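Local coordinates for Kid toxin protein (Escherichia coli, PDB 1M1F), which acts as the toxin of a plasmid-maintenance toxin-antitoxin system, probably as an endoribonuclease, and kills plasmid-free daughter cells unless its antitoxin neutralises it, at the interface of chains A and B. Numbering follows the deposited sequence. Chains: chain A/B, Kid toxin protein.

Contact 1: the interface of chains A and B. Residues chain A 75, 77, 108-109; chain B 28-29, 41, 78-79, 105, 108.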
loop_
_atom_site.group_PDB
_atom_site.type_symbol
_atom_site.label_atom_id
_atom_site.label_comp_id
_atom_site.label_asym_id
_atom_site.label_seq_id
_atom_site.Cartn_x
_atom_site.Cartn_y
_atom_site.Cartn_z
ATOM N N ASP A 75 -5.546 3.025 6.377
ATOM C CA ASP A 75 -5.540 1.568 6.329
ATOM C C ASP A 75 -5.552 0.999 4.911
ATOM O O ASP A 75 -5.489 -0.217 4.761
ATOM C CB ASP A 75 -6.698 0.971 7.139
ATOM C CG ASP A 75 -8.052 1.572 6.808
ATOM O OD1 ASP A 75 -8.143 2.676 6.236
ATOM O OD2 ASP A 75 -9.114 0.995 7.139
ATOM N N PRO A 77 -3.327 1.692 1.933
ATOM C CA PRO A 77 -2.273 2.149 1.027
ATOM C C PRO A 77 -2.252 1.337 -0.269
ATOM O O PRO A 77 -2.544 0.132 -0.266
ATOM C CB PRO A 77 -1.004 1.909 1.833
ATOM C CG PRO A 77 -1.365 0.779 2.744
ATOM C CD PRO A 77 -2.770 1.073 3.158
ATOM N N ILE A 108 1.248 -0.266 11.070
ATOM C CA ILE A 108 0.958 -1.487 10.301
ATOM C C ILE A 108 2.019 -1.884 9.282
ATOM O O ILE A 108 2.062 -3.040 8.869
ATOM C CB ILE A 108 -0.431 -1.412 9.593
ATOM C CG1 ILE A 108 -0.587 -0.134 8.760
ATOM C CG2 ILE A 108 -1.547 -1.566 10.600
ATOM C CD1 ILE A 108 -1.747 -0.190 7.810
ATOM N N LEU A 109 2.811 -0.929 8.802
ATOM C CA LEU A 109 3.843 -1.214 7.802
ATOM C C LEU A 109 5.273 -1.319 8.353
ATOM O O LEU A 109 6.240 -1.172 7.592
ATOM C CB LEU A 109 3.799 -0.136 6.722
ATOM C CG LEU A 109 2.455 0.072 6.027
ATOM C CD1 LEU A 109 2.668 1.065 4.917
ATOM C CD2 LEU A 109 1.820 -1.213 5.496
ATOM N N VAL B 28 1.581 -8.226 4.892
ATOM C CA VAL B 28 2.311 -7.333 5.775
ATOM C C VAL B 28 1.561 -6.966 7.047
ATOM O O VAL B 28 2.177 -6.692 8.076
ATOM C CB VAL B 28 2.623 -6.038 5.015
ATOM C CG1 VAL B 28 3.066 -4.909 5.956
ATOM C CG2 VAL B 28 3.632 -6.336 3.933
ATOM N N THR B 29 0.240 -6.926 6.988
ATOM C CA THR B 29 -0.557 -6.502 8.135
ATOM C C THR B 29 -0.922 -7.658 9.052
ATOM O O THR B 29 -1.016 -8.798 8.616
ATOM C CB THR B 29 -1.829 -5.794 7.668
ATOM O OG1 THR B 29 -2.351 -6.451 6.499
ATOM C CG2 THR B 29 -1.524 -4.378 7.213
ATOM N N VAL B 41 -2.869 -5.643 3.600
ATOM C CA VAL B 41 -1.854 -4.991 2.794
ATOM C C VAL B 41 -0.817 -6.072 2.476
ATOM O O VAL B 41 -0.388 -6.821 3.379
ATOM C CB VAL B 41 -1.180 -3.833 3.536
ATOM C CG1 VAL B 41 -0.125 -3.180 2.655
ATOM C CG2 VAL B 41 -2.217 -2.825 3.982
ATOM N N ARG B 78 0.205 -2.970 -1.500
ATOM C CA ARG B 78 -1.123 -2.815 -2.051
ATOM C C ARG B 78 -2.145 -3.464 -1.133
ATOM O O ARG B 78 -1.952 -4.568 -0.667
ATOM C CB ARG B 78 -1.185 -3.498 -3.423
ATOM C CG ARG B 78 -2.454 -3.254 -4.192
ATOM C CD ARG B 78 -2.523 -3.991 -5.503
ATOM N NE ARG B 78 -3.840 -3.844 -6.071
ATOM C CZ ARG B 78 -4.281 -4.534 -7.097
ATOM N NH1 ARG B 78 -3.480 -5.385 -7.721
ATOM N NH2 ARG B 78 -5.528 -4.351 -7.511
ATOM N N THR B 79 -3.257 -2.780 -0.938
ATOM C CA THR B 79 -4.354 -3.267 -0.123
ATOM C C THR B 79 -5.318 -4.008 -1.017
ATOM O O THR B 79 -5.875 -3.407 -1.931
ATOM C CB THR B 79 -5.044 -2.066 0.512
ATOM O OG1 THR B 79 -4.144 -1.415 1.423
ATOM C CG2 THR B 79 -6.210 -2.519 1.341
ATOM N N LEU B 105 10.255 -1.909 3.914
ATOM C CA LEU B 105 8.958 -1.291 3.698
ATOM C C LEU B 105 8.790 -0.039 4.560
ATOM O O LEU B 105 8.312 0.995 4.085
ATOM C CB LEU B 105 7.851 -2.308 3.972
ATOM C CG LEU B 105 6.429 -1.763 3.932
ATOM C CD1 LEU B 105 6.062 -1.193 2.583
ATOM C CD2 LEU B 105 5.493 -2.899 4.313
ATOM N N ILE B 108 9.486 3.728 3.466
ATOM C CA ILE B 108 8.638 4.574 2.642
ATOM C C ILE B 108 8.028 5.699 3.482
ATOM O O ILE B 108 7.522 6.671 2.926
ATOM C CB ILE B 108 7.512 3.784 1.895
ATOM C CG1 ILE B 108 6.404 3.288 2.826
ATOM C CG2 ILE B 108 8.079 2.645 1.072
ATOM C CD1 ILE B 108 5.117 2.856 2.073
#
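The loop carrying A:Pro77 and the C-terminal tail at A:Ile108 and A:Leu109 meet strand 78-79, the start of strand 41-46, the loop at B:Val28 and B:Thr29, and helix 95-106 of chain B. B:Thr79 supplies the polar anchor: its hydroxyl OG1 donates to the carbonyl O of A:Pro77 at 2.8 Å, tilted 19° from the carbonyl plane, and a weak bond from the B:Thr79 backbone N reaches the same oxygen. OG1 stands beside its own backbone N (chi1 -65°), which puts the hydroxyl within reach of the oxygen that the N-H meets only at a poor angle. The hydroxyl also approaches the proline ring from one side, off its N-CD edge, 3.3 Å from A:Pro77 CD. B:Val41 comes in from the same side at the CG-CD edge of the ring, its CG2 3.9 Å from A:Pro77 CG, with the two side chains at roughly a right angle. The other branch, B:Val41 CG1, meets A:Leu109 CD2 at 4.0 Å. That leucine divides its contacts: CD2 also touches B:Val28 CG1, while CB packs on B:Leu105 CD2. Beyond it, B:Thr29 CG2 meets A:Ile108 CB at 4.0 Å. The hydroxyl of B:Thr29 faces its own chain and accepts from B:Val41 N at 3.1 Å, a fairly straight bond that ties the two contact residues together. The patch thus joins the tail that follows helix 95-106 and the A:Pro77 loop to the partner's strands, loop and C-terminal helix, in the middle of the dimer.

Contact 2: the interface of chains A and B. Residues chain A 17-18, 75-76; chain B 37, 39, 79.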
loop_
_atom_site.group_PDB
_atom_site.type_symbol
_atom_site.label_atom_id
_atom_site.label_comp_id
_atom_site.label_asym_id
_atom_site.label_seq_id
_atom_site.Cartn_x
_atom_site.Cartn_y
_atom_site.Cartn_z
ATOM N N HIS A 17 -14.223 -5.593 -1.476
ATOM C CA HIS A 17 -14.323 -4.447 -0.571
ATOM C C HIS A 17 -13.304 -3.336 -0.867
ATOM O O HIS A 17 -13.275 -2.330 -0.163
ATOM C CB HIS A 17 -14.099 -4.882 0.889
ATOM C CG HIS A 17 -15.107 -5.855 1.428
ATOM N ND1 HIS A 17 -14.901 -7.219 1.426
ATOM C CD2 HIS A 17 -16.291 -5.657 2.056
ATOM C CE1 HIS A 17 -15.929 -7.820 1.998
ATOM N NE2 HIS A 17 -16.789 -6.897 2.385
ATOM N N GLU A 18 -12.462 -3.508 -1.883
ATOM C CA GLU A 18 -11.436 -2.514 -2.198
ATOM C C GLU A 18 -12.041 -1.146 -2.488
ATOM O O GLU A 18 -13.096 -1.044 -3.101
ATOM C CB GLU A 18 -10.603 -2.986 -3.391
ATOM C CG GLU A 18 -9.708 -4.176 -3.054
ATOM C CD GLU A 18 -9.238 -4.969 -4.260
ATOM O OE1 GLU A 18 -9.339 -4.486 -5.412
ATOM O OE2 GLU A 18 -8.756 -6.102 -4.053
ATOM N N ASP A 75 -5.546 3.025 6.377
ATOM C CA ASP A 75 -5.540 1.568 6.329
ATOM C C ASP A 75 -5.552 0.999 4.911
ATOM O O ASP A 75 -5.489 -0.217 4.761
ATOM C CB ASP A 75 -6.698 0.971 7.139
ATOM C CG ASP A 75 -8.052 1.572 6.808
ATOM O OD1 ASP A 75 -8.143 2.676 6.236
ATOM O OD2 ASP A 75 -9.114 0.995 7.139
ATOM N N GLN A 76 -5.605 1.840 3.874
ATOM C CA GLN A 76 -5.676 1.309 2.511
ATOM C C GLN A 76 -4.596 1.848 1.580
ATOM O O GLN A 76 -4.896 2.374 0.503
ATOM C CB GLN A 76 -7.066 1.546 1.889
ATOM C CG GLN A 76 -8.212 0.799 2.602
ATOM C CD GLN A 76 -9.472 0.508 1.726
ATOM O OE1 GLN A 76 -10.597 0.711 2.198
ATOM N NE2 GLN A 76 -9.284 -0.029 0.506
ATOM N N THR B 37 -10.746 -5.591 8.546
ATOM C CA THR B 37 -10.882 -4.905 7.270
ATOM C C THR B 37 -11.261 -5.783 6.084
ATOM O O THR B 37 -11.846 -5.287 5.124
ATOM C CB THR B 37 -9.557 -4.206 6.884
ATOM O OG1 THR B 37 -8.527 -5.188 6.669
ATOM C CG2 THR B 37 -9.030 -3.287 7.993
ATOM N N LEU B 39 -9.162 -6.601 4.159
ATOM C CA LEU B 39 -8.340 -5.936 3.158
ATOM C C LEU B 39 -6.888 -5.888 3.609
ATOM O O LEU B 39 -6.375 -4.831 3.981
ATOM C CB LEU B 39 -8.859 -4.522 2.906
ATOM C CG LEU B 39 -10.206 -4.414 2.190
ATOM C CD1 LEU B 39 -10.704 -2.977 2.213
ATOM C CD2 LEU B 39 -10.119 -4.917 0.751
ATOM N N THR B 79 -3.257 -2.780 -0.938
ATOM C CA THR B 79 -4.354 -3.267 -0.123
ATOM C C THR B 79 -5.318 -4.008 -1.017
ATOM O O THR B 79 -5.875 -3.407 -1.931
ATOM C CB THR B 79 -5.044 -2.066 0.512
ATOM O OG1 THR B 79 -4.144 -1.415 1.423
ATOM C CG2 THR B 79 -6.210 -2.519 1.341
HETATM O O HOH W 1 -7.359 -2.244 4.688
#
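Two flat groups of chain A, the side-chain amide of A:Gln76 and the peptide joining A:His17 to A:Glu18, each turn a face to B:Leu39. Its CD1 methyl sits over the amide, 3.7 Å from A:Gln76 CD and about as far from OE1 and NE2, so the contact is with the face. Towards the rim of that same face comes the B:Thr79 methyl CG2, 4.0 Å from A:Gln76 NE2. The peptide is covered in like fashion, with B:Leu39 CD1 3.6 Å from A:His17 O and CD2 above A:Glu18 N. CD2 also rests against the aliphatic CG of A:Glu18 and CB of A:His17, so carbon atoms of these polar residues do the touching. With CG beside the backbone N (chi1 -69°), B:Leu39 carries its methyls between the two loops, and A:Gln76 reaches it with its chain stretched beyond CG. Further along, B:Thr79 OG1 comes within 3.3 Å of A:Gln76 CA, a packing contact at the backbone. Behind the leucine, the hydroxyl of B:Thr37, at the end of helix 31-37, accepts from B:Leu39 N at 2.9 Å (154° at H) and probably helps to hold the turn that presents it. Here an ordered water links the two backbones, 2.8 Å from A:Asp75 O and 2.9 Å from B:Leu39 O.

Contact 1 and contact 2 are neighbours, their C-alpha centres about 10 Å apart, and they share A:Asp75 and B:Thr79. The shared threonine, on strand 78-79, meets successive residues of one chain A loop, A:Gln76 in contact 2 and A:Pro77 in contact 1, which makes the two patches adjoining parts of one surface. Because the protein is a homodimer and the interface is two-fold symmetric, each patch recurs with the chains exchanged, so each has a symmetry mate, and together they contribute to the dimer interface.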